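Local coordinates for protein alpha-1,4-endofucoidanase (PDB 6DLH) that hydrolyses alpha-1,4 linkages within sulfated fucoidan chains as a retaining endo-acting enzyme of glycoside hydrolase family 107, at residues 556-561 with 585-590; 566-571 with 577-582. All coordinates share one frame; numbering follows the deposited sequence.

Contact 1: 556-561 with 585-590; sequences VDFYDF and DTWRLS. With CA (calcium ion), chain G.
Phe558 and Trp587 carry this contact almost by themselves, a worked example of how two aromatic side chains can join separate strands of an immunoglobulin-like domain. The domain is one of those following the catalytic part of the enzyme, and strand 558-559 pairs with 531-532 rather than with 586-590, so side chains bridge the gap. Phe558 CZ, at the end of its ring, approaches Trp587 CD1 to 3.9 Å on the five-membered side of the indole. The two planes stand at 78° with centroids 5.8 Å apart, an oblique meeting. A chi1 of 62° places Phe558 CG between its backbone N and carbonyl carbon, directing the ring at the tryptophan. Leu566 and Leu552 pack against the same ring.

Asp585 adds mainly backbone, its O lying 4.5 Å from Phe558 CZ. Its carboxylate is occupied locally: Thr586 OG1 donates to Asp585 OD1 over 2.8 Å, approaching from above the carboxylate plane, while Thr586 OG1 also bonds Arg64 NE.

Beyond Phe558, Asp560 OD2 binds the calcium ion at 2.5 Å, together with Gly528, Glu562, Asp564, Asp609 and a water, and the metal probably helps to hold the chain just beyond the aromatic pair. Across the contact itself apolar, aromatic packing dominates, with no polar bond between the segments; Trp587 NE1 is buried with no partner in the model, a likely desolvation cost that the packing must offset.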
ATOM      1  N   VAL A 556      12.783  -0.110 -16.119  1.00 38.87           N
ATOM      2  CA  VAL A 556      13.507   1.082 -15.698  1.00 37.92           C
ATOM      3  C   VAL A 556      14.999   0.757 -15.691  1.00 39.67           C
ATOM      4  O   VAL A 556      15.784   1.423 -16.364  1.00 40.33           O
ATOM      5  CB  VAL A 556      13.052   1.588 -14.313  1.00 37.51           C
ATOM      6  CG1 VAL A 556      13.707   2.911 -13.941  1.00 35.97           C
ATOM      7  CG2 VAL A 556      11.537   1.697 -14.202  1.00 38.03           C
ATOM      8  N   ASP A 557      15.370  -0.290 -14.940  1.00 38.76           N
ATOM      9  CA  ASP A 557      16.770  -0.601 -14.686  1.00 38.46           C
ATOM     10  C   ASP A 557      17.230  -1.804 -15.513  1.00 38.86           C
ATOM     11  O   ASP A 557      18.424  -1.946 -15.769  1.00 37.74           O
ATOM     12  CB  ASP A 557      17.034  -0.753 -13.189  1.00 38.63           C
ATOM     13  CG  ASP A 557      16.580   0.459 -12.398  1.00 39.89           C
ATOM     14  OD1 ASP A 557      17.155   1.538 -12.607  1.00 40.84           O
ATOM     15  OD2 ASP A 557      15.633   0.319 -11.603  1.00 44.15           O
ATOM     16  N   PHE A 558      16.281  -2.659 -15.924  1.00 37.68           N
ATOM     17  CA  PHE A 558      16.576  -3.864 -16.686  1.00 36.91           C
ATOM     18  C   PHE A 558      15.326  -4.263 -17.464  1.00 37.06           C
ATOM     19  O   PHE A 558      14.225  -3.840 -17.116  1.00 39.41           O
ATOM     20  CB  PHE A 558      17.100  -4.963 -15.757  1.00 38.88           C
ATOM     21  CG  PHE A 558      16.122  -5.404 -14.693  1.00 42.48           C
ATOM     22  CD1 PHE A 558      15.267  -6.478 -14.912  1.00 41.59           C
ATOM     23  CD2 PHE A 558      16.044  -4.737 -13.479  1.00 42.25           C
ATOM     24  CE1 PHE A 558      14.359  -6.872 -13.941  1.00 44.63           C
ATOM     25  CE2 PHE A 558      15.132  -5.130 -12.511  1.00 43.86           C
ATOM     26  CZ  PHE A 558      14.294  -6.199 -12.743  1.00 44.73           C
ATOM     27  N   TYR A 559      15.485  -5.070 -18.518  1.00 36.09           N
ATOM     28  CA  TYR A 559      14.337  -5.389 -19.355  1.00 37.77           C
ATOM     29  C   TYR A 559      14.604  -6.604 -20.243  1.00 38.84           C
ATOM     30  O   TYR A 559      15.752  -6.946 -20.507  1.00 39.13           O
ATOM     31  CB  TYR A 559      13.904  -4.162 -20.165  1.00 36.83           C
ATOM     32  CG  TYR A 559      12.648  -4.365 -20.970  1.00 40.13           C
ATOM     33  CD1 TYR A 559      11.402  -4.421 -20.357  1.00 38.92           C
ATOM     34  CD2 TYR A 559      12.701  -4.513 -22.350  1.00 39.80           C
ATOM     35  CE1 TYR A 559      10.243  -4.607 -21.097  1.00 38.07           C
ATOM     36  CE2 TYR A 559      11.550  -4.707 -23.100  1.00 39.74           C
ATOM     37  CZ  TYR A 559      10.318  -4.752 -22.473  1.00 39.09           C
ATOM     38  OH  TYR A 559       9.183  -4.937 -23.211  1.00 41.14           O
ATOM     39  N   ASP A 560      13.516  -7.239 -20.703  1.00 37.10           N
ATOM     40  CA  ASP A 560      13.571  -8.413 -21.560  1.00 37.68           C
ATOM     41  C   ASP A 560      12.520  -8.282 -22.657  1.00 38.85           C
ATOM     42  O   ASP A 560      11.332  -8.105 -22.376  1.00 38.56           O
ATOM     43  CB  ASP A 560      13.381  -9.707 -20.763  1.00 36.39           C
ATOM     44  CG  ASP A 560      13.545 -10.960 -21.609  1.00 37.52           C
ATOM     45  OD1 ASP A 560      12.634 -11.259 -22.433  1.00 39.82           O
ATOM     46  OD2 ASP A 560      14.581 -11.622 -21.461  1.00 35.96           O
ATOM     47  N   PHE A 561      12.962  -8.409 -23.913  1.00 38.74           N
ATOM     48  CA  PHE A 561      12.114  -8.019 -25.031  1.00 40.07           C
ATOM     49  C   PHE A 561      11.109  -9.111 -25.375  1.00 39.84           C
ATOM     50  O   PHE A 561      10.225  -8.880 -26.197  1.00 42.08           O
ATOM     51  CB  PHE A 561      12.943  -7.561 -26.234  1.00 39.29           C
ATOM     52  CG  PHE A 561      13.398  -6.129 -26.129  1.00 38.20           C
ATOM     53  CD1 PHE A 561      14.586  -5.808 -25.489  1.00 37.37           C
ATOM     54  CD2 PHE A 561      12.622  -5.100 -26.646  1.00 39.37           C
ATOM     55  CE1 PHE A 561      14.992  -4.486 -25.375  1.00 35.77           C
ATOM     56  CE2 PHE A 561      13.031  -3.778 -26.535  1.00 37.18           C
ATOM     57  CZ  PHE A 561      14.215  -3.476 -25.896  1.00 36.12           C
ATOM     58  N   ASP A 585       8.824  -7.967 -10.833  1.00 42.57           N
ATOM     59  CA  ASP A 585       9.275  -6.813 -11.588  1.00 40.88           C
ATOM     60  C   ASP A 585      10.028  -5.845 -10.682  1.00 37.94           C
ATOM     61  O   ASP A 585      10.364  -4.746 -11.110  1.00 39.46           O
ATOM     62  CB  ASP A 585       8.128  -6.192 -12.396  1.00 43.34           C
ATOM     63  CG  ASP A 585       7.043  -5.488 -11.591  1.00 46.48           C
ATOM     64  OD1 ASP A 585       7.181  -5.385 -10.350  1.00 46.71           O
ATOM     65  OD2 ASP A 585       6.058  -5.036 -12.220  1.00 47.46           O
ATOM     66  N   THR A 586      10.310  -6.265  -9.441  1.00 35.35           N
ATOM     67  CA  THR A 586      10.848  -5.343  -8.453  1.00 35.01           C
ATOM     68  C   THR A 586      11.814  -6.056  -7.512  1.00 35.69           C
ATOM     69  O   THR A 586      11.456  -7.035  -6.854  1.00 39.26           O
ATOM     70  CB  THR A 586       9.722  -4.621  -7.692  1.00 34.95           C
ATOM     71  OG1 THR A 586       8.831  -3.975  -8.608  1.00 33.56           O
ATOM     72  CG2 THR A 586      10.246  -3.599  -6.710  1.00 34.71           C
ATOM     73  N   TRP A 587      13.040  -5.526  -7.440  1.00 34.47           N
ATOM     74  CA  TRP A 587      14.058  -6.016  -6.526  1.00 34.09           C
ATOM     75  C   TRP A 587      14.519  -4.862  -5.646  1.00 34.85           C
ATOM     76  O   TRP A 587      14.399  -3.700  -6.026  1.00 34.15           O
ATOM     77  CB  TRP A 587      15.233  -6.639  -7.292  1.00 33.11           C
ATOM     78  CG  TRP A 587      14.857  -7.816  -8.138  1.00 31.92           C
ATOM     79  CD1 TRP A 587      14.051  -7.815  -9.244  1.00 32.34           C
ATOM     80  CD2 TRP A 587      15.280  -9.178  -7.957  1.00 31.83           C
ATOM     81  NE1 TRP A 587      13.945  -9.078  -9.761  1.00 32.89           N
ATOM     82  CE2 TRP A 587      14.685  -9.937  -8.989  1.00 33.53           C
ATOM     83  CE3 TRP A 587      16.089  -9.830  -7.021  1.00 33.24           C
ATOM     84  CZ2 TRP A 587      14.881 -11.313  -9.110  1.00 34.74           C
ATOM     85  CZ3 TRP A 587      16.283 -11.190  -7.142  1.00 33.80           C
ATOM     86  CH2 TRP A 587      15.690 -11.919  -8.175  1.00 33.47           C
ATOM     87  N   ARG A 588      15.065  -5.207  -4.478  1.00 38.41           N
ATOM     88  CA  ARG A 588      15.434  -4.222  -3.476  1.00 41.57           C
ATOM     89  C   ARG A 588      16.880  -4.448  -3.045  1.00 40.32           C
ATOM     90  O   ARG A 588      17.262  -5.572  -2.732  1.00 41.84           O
ATOM     91  CB  ARG A 588      14.487  -4.339  -2.277  1.00 46.12           C
ATOM     92  CG  ARG A 588      14.978  -3.666  -1.003  1.00 51.10           C
ATOM     93  CD  ARG A 588      14.498  -2.233  -0.850  1.00 57.65           C
ATOM     94  NE  ARG A 588      15.165  -1.562   0.259  1.00 60.57           N
ATOM     95  CZ  ARG A 588      14.710  -1.512   1.507  1.00 60.84           C
ATOM     96  NH1 ARG A 588      13.563  -2.092   1.818  1.00 59.76           N
ATOM     97  NH2 ARG A 588      15.410  -0.882   2.437  1.00 58.33           N
ATOM     98  N   LEU A 589      17.659  -3.358  -3.028  1.00 40.34           N
ATOM     99  CA  LEU A 589      18.997  -3.343  -2.456  1.00 40.12           C
ATOM    100  C   LEU A 589      18.933  -2.721  -1.068  1.00 39.68           C
ATOM    101  O   LEU A 589      18.417  -1.619  -0.895  1.00 41.08           O
ATOM    102  CB  LEU A 589      19.940  -2.526  -3.347  1.00 38.35           C
ATOM    103  CG  LEU A 589      20.189  -3.072  -4.751  1.00 37.64           C
ATOM    104  CD1 LEU A 589      21.003  -2.080  -5.561  1.00 35.67           C
ATOM    105  CD2 LEU A 589      20.893  -4.421  -4.697  1.00 36.46           C
ATOM    106  N   SER A 590      19.480  -3.438  -0.087  1.00 41.14           N
ATOM    107  CA  SER A 590      19.517  -2.950   1.280  1.00 40.64           C
ATOM    108  C   SER A 590      20.861  -3.312   1.897  1.00 42.37           C
ATOM    109  O   SER A 590      21.814  -3.624   1.182  1.00 41.56           O
ATOM    110  CB  SER A 590      18.359  -3.496   2.096  1.00 39.74           C
ATOM    111  OG  SER A 590      18.389  -4.918   2.150  1.00 37.22           O
TER
HETATM  112 CA    CA G 806      14.605 -13.203 -23.416  1.00 42.08          CA
HETATM  113  O   HOH W   1      15.214 -15.295 -24.789  1.00 23.39           O

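Contact 2: 566-571 with 577-582; sequences LTITKT and LVLTQN
Leu579 CD2 sits above the plane of the Ile568 peptide at its oxygen end, 3.2 Å from Ile568 O, whereas the carbonyl of Leu577 is met in its own plane by the ammonium group of Lys570. The first lies in the middle and the second at one end of a contact across an immunoglobulin-like beta-sandwich: strand 567-571 belongs to the four-stranded sheet, strand 578-581 to the three-stranded one, and the short segments run antiparallel at 169° with axes 7.8 Å apart. At that spacing the strands share side-chain packing, and each takes its backbone bonds from its own sheet.

Leu579 is the central apolar piece. Its CG lies anti to the backbone N (chi1 169°), which carries the CD2 branch across the gap to Ile568 CG2 at 3.9 Å, the two side chains crossing at about a right angle. The amide of Gln581 lies at the margin, its NE2 bonded to Ser583 O.

Lys570 extends fully from CG outward; its last two methylenes pass near the carbonyl oxygen of Leu577, and its NZ has a second acceptor in Pro574 O of the connecting loop. An alanine here takes away the ammonium group that the carbonyls of Leu577 and Pro574 share, and would probably leave the loop less firmly tied to strand 567-571. Lys570 NZ reaches Leu577 O at 2.9 Å, on a lone pair, with a C=O...N angle of 133°.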
ATOM      1  N   LEU A 566      12.567 -12.923 -15.069  1.00 43.17           N
ATOM      2  CA  LEU A 566      13.969 -12.578 -14.882  1.00 42.06           C
ATOM      3  C   LEU A 566      14.405 -12.816 -13.442  1.00 41.22           C
ATOM      4  O   LEU A 566      13.612 -12.672 -12.515  1.00 43.20           O
ATOM      5  CB  LEU A 566      14.193 -11.110 -15.266  1.00 41.47           C
ATOM      6  CG  LEU A 566      13.819 -10.729 -16.699  1.00 40.80           C
ATOM      7  CD1 LEU A 566      14.113  -9.260 -16.957  1.00 37.37           C
ATOM      8  CD2 LEU A 566      14.548 -11.609 -17.708  1.00 40.78           C
ATOM      9  N   THR A 567      15.691 -13.151 -13.285  1.00 40.27           N
ATOM     10  CA  THR A 567      16.353 -13.287 -11.999  1.00 39.68           C
ATOM     11  C   THR A 567      17.575 -12.372 -11.982  1.00 42.41           C
ATOM     12  O   THR A 567      18.343 -12.343 -12.945  1.00 40.64           O
ATOM     13  CB  THR A 567      16.801 -14.737 -11.763  1.00 39.35           C
ATOM     14  OG1 THR A 567      15.676 -15.586 -12.003  1.00 41.38           O
ATOM     15  CG2 THR A 567      17.382 -14.975 -10.385  1.00 34.34           C
ATOM     16  N   ILE A 568      17.738 -11.638 -10.873  1.00 42.43           N
ATOM     17  CA  ILE A 568      18.897 -10.793 -10.650  1.00 43.74           C
ATOM     18  C   ILE A 568      19.738 -11.415  -9.546  1.00 45.02           C
ATOM     19  O   ILE A 568      19.202 -11.895  -8.550  1.00 48.02           O
ATOM     20  CB  ILE A 568      18.479  -9.352 -10.294  1.00 43.87           C
ATOM     21  CG1 ILE A 568      17.646  -8.718 -11.410  1.00 43.11           C
ATOM     22  CG2 ILE A 568      19.696  -8.503  -9.942  1.00 41.38           C
ATOM     23  CD1 ILE A 568      17.064  -7.388 -11.038  1.00 46.96           C
ATOM     24  N   THR A 569      21.058 -11.384  -9.747  1.00 46.32           N
ATOM     25  CA  THR A 569      22.030 -11.910  -8.809  1.00 46.26           C
ATOM     26  C   THR A 569      23.135 -10.876  -8.639  1.00 47.29           C
ATOM     27  O   THR A 569      23.546 -10.237  -9.608  1.00 49.32           O
ATOM     28  CB  THR A 569      22.666 -13.202  -9.343  1.00 49.48           C
ATOM     29  OG1 THR A 569      21.633 -14.046  -9.849  1.00 49.82           O
ATOM     30  CG2 THR A 569      23.482 -13.946  -8.305  1.00 48.79           C
ATOM     31  N   LYS A 570      23.588 -10.717  -7.395  1.00 44.31           N
ATOM     32  CA  LYS A 570      24.840 -10.044  -7.114  1.00 44.68           C
ATOM     33  C   LYS A 570      25.956 -11.065  -7.317  1.00 47.35           C
ATOM     34  O   LYS A 570      25.915 -12.137  -6.715  1.00 44.55           O
ATOM     35  CB  LYS A 570      24.816  -9.527  -5.673  1.00 43.49           C
ATOM     36  CG  LYS A 570      26.146  -9.038  -5.112  1.00 41.08           C
ATOM     37  CD  LYS A 570      26.011  -8.527  -3.696  1.00 37.72           C
ATOM     38  CE  LYS A 570      27.336  -8.189  -3.056  1.00 39.37           C
ATOM     39  NZ  LYS A 570      27.195  -7.922  -1.606  1.00 39.81           N
ATOM     40  N   THR A 571      26.937 -10.727  -8.169  1.00 48.83           N
ATOM     41  CA  THR A 571      27.981 -11.679  -8.525  1.00 50.23           C
ATOM     42  C   THR A 571      29.343 -11.286  -7.947  1.00 50.74           C
ATOM     43  O   THR A 571      30.233 -12.125  -7.863  1.00 54.38           O
ATOM     44  CB  THR A 571      27.998 -12.023 -10.024  1.00 50.62           C
ATOM     45  OG1 THR A 571      28.260 -10.841 -10.779  1.00 51.84           O
ATOM     46  CG2 THR A 571      26.726 -12.682 -10.518  1.00 50.57           C
ATOM     47  N   LEU A 577      26.088  -5.094   0.828  1.00 46.82           N
ATOM     48  CA  LEU A 577      24.929  -4.903  -0.029  1.00 46.23           C
ATOM     49  C   LEU A 577      24.117  -6.198  -0.099  1.00 45.47           C
ATOM     50  O   LEU A 577      24.653  -7.264  -0.400  1.00 46.90           O
ATOM     51  CB  LEU A 577      25.382  -4.422  -1.413  1.00 44.49           C
ATOM     52  CG  LEU A 577      24.266  -3.977  -2.362  1.00 46.24           C
ATOM     53  CD1 LEU A 577      23.581  -2.709  -1.867  1.00 44.87           C
ATOM     54  CD2 LEU A 577      24.792  -3.783  -3.777  1.00 45.54           C
ATOM     55  N   VAL A 578      22.819  -6.085   0.203  1.00 42.28           N
ATOM     56  CA  VAL A 578      21.898  -7.209   0.181  1.00 39.06           C
ATOM     57  C   VAL A 578      20.916  -6.995  -0.968  1.00 38.14           C
ATOM     58  O   VAL A 578      20.455  -5.879  -1.188  1.00 39.23           O
ATOM     59  CB  VAL A 578      21.166  -7.336   1.535  1.00 41.26           C
ATOM     60  CG1 VAL A 578      20.024  -8.345   1.502  1.00 37.32           C
ATOM     61  CG2 VAL A 578      22.126  -7.648   2.675  1.00 39.70           C
ATOM     62  N   LEU A 579      20.616  -8.072  -1.697  1.00 38.07           N
ATOM     63  CA  LEU A 579      19.604  -8.070  -2.740  1.00 39.74           C
ATOM     64  C   LEU A 579      18.469  -9.011  -2.334  1.00 43.03           C
ATOM     65  O   LEU A 579      18.718 -10.133  -1.894  1.00 45.49           O
ATOM     66  CB  LEU A 579      20.243  -8.526  -4.059  1.00 35.58           C
ATOM     67  CG  LEU A 579      19.269  -8.822  -5.203  1.00 37.00           C
ATOM     68  CD1 LEU A 579      18.752  -7.537  -5.835  1.00 36.49           C
ATOM     69  CD2 LEU A 579      19.909  -9.714  -6.260  1.00 37.12           C
ATOM     70  N   THR A 580      17.224  -8.541  -2.487  1.00 43.02           N
ATOM     71  CA  THR A 580      16.052  -9.377  -2.281  1.00 42.20           C
ATOM     72  C   THR A 580      15.003  -9.027  -3.334  1.00 40.93           C
ATOM     73  O   THR A 580      14.937  -7.896  -3.809  1.00 41.13           O
ATOM     74  CB  THR A 580      15.526  -9.284  -0.839  1.00 46.10           C
ATOM     75  OG1 THR A 580      15.369  -7.909  -0.496  1.00 46.56           O
ATOM     76  CG2 THR A 580      16.434  -9.929   0.187  1.00 50.34           C
ATOM     77  N   GLN A 581      14.187 -10.018  -3.696  1.00 39.44           N
ATOM     78  CA  GLN A 581      13.134  -9.831  -4.678  1.00 38.80           C
ATOM     79  C   GLN A 581      11.842  -9.445  -3.963  1.00 40.32           C
ATOM     80  O   GLN A 581      11.428 -10.127  -3.032  1.00 43.47           O
ATOM     81  CB  GLN A 581      12.961 -11.114  -5.489  1.00 37.37           C
ATOM     82  CG  GLN A 581      11.951 -10.972  -6.616  1.00 38.82           C
ATOM     83  CD  GLN A 581      11.947 -12.163  -7.541  1.00 37.24           C
ATOM     84  OE1 GLN A 581      12.434 -13.239  -7.201  1.00 39.16           O
ATOM     85  NE2 GLN A 581      11.390 -11.974  -8.727  1.00 36.02           N
ATOM     86  N   ASN A 582      11.214  -8.347  -4.406  1.00 41.11           N
ATOM     87  CA  ASN A 582       9.948  -7.899  -3.843  1.00 41.32           C
ATOM     88  C   ASN A 582       8.799  -8.445  -4.688  1.00 42.13           C
ATOM     89  O   ASN A 582       7.719  -8.698  -4.162  1.00 41.65           O
ATOM     90  CB  ASN A 582       9.866  -6.371  -3.716  1.00 42.25           C
ATOM     91  CG  ASN A 582      10.646  -5.792  -2.550  1.00 42.22           C
ATOM     92  OD1 ASN A 582      11.241  -6.522  -1.757  1.00 41.20           O
ATOM     93  ND2 ASN A 582      10.642  -4.472  -2.430  1.00 38.94           N
TER

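In the fold
Both contacts lie in one immunoglobulin-like domain, their centres about 9 Å apart, and they meet through Trp587, Phe558 and Ile568: Trp587 CZ3 lies 3.3 Å from Ile568 O, and Phe558 CE2 packs on Ile568 CD1. Strands 578-583 and 586-590 are neighbours in the same sheet, joined by backbone bonds such as Arg588 N to Thr580 O, so each contact places one partner in that sheet. Both border the calcium site, contact 1 supplying the ligand Asp560 and contact 2 reaching it through Leu566. Contact 1 is buried, aromatic and without polar pairing. Contact 2 is larger but only partly buried, at the edge strands of the sandwich, where aliphatic packing gives way to a lysine that binds backbone carbonyls.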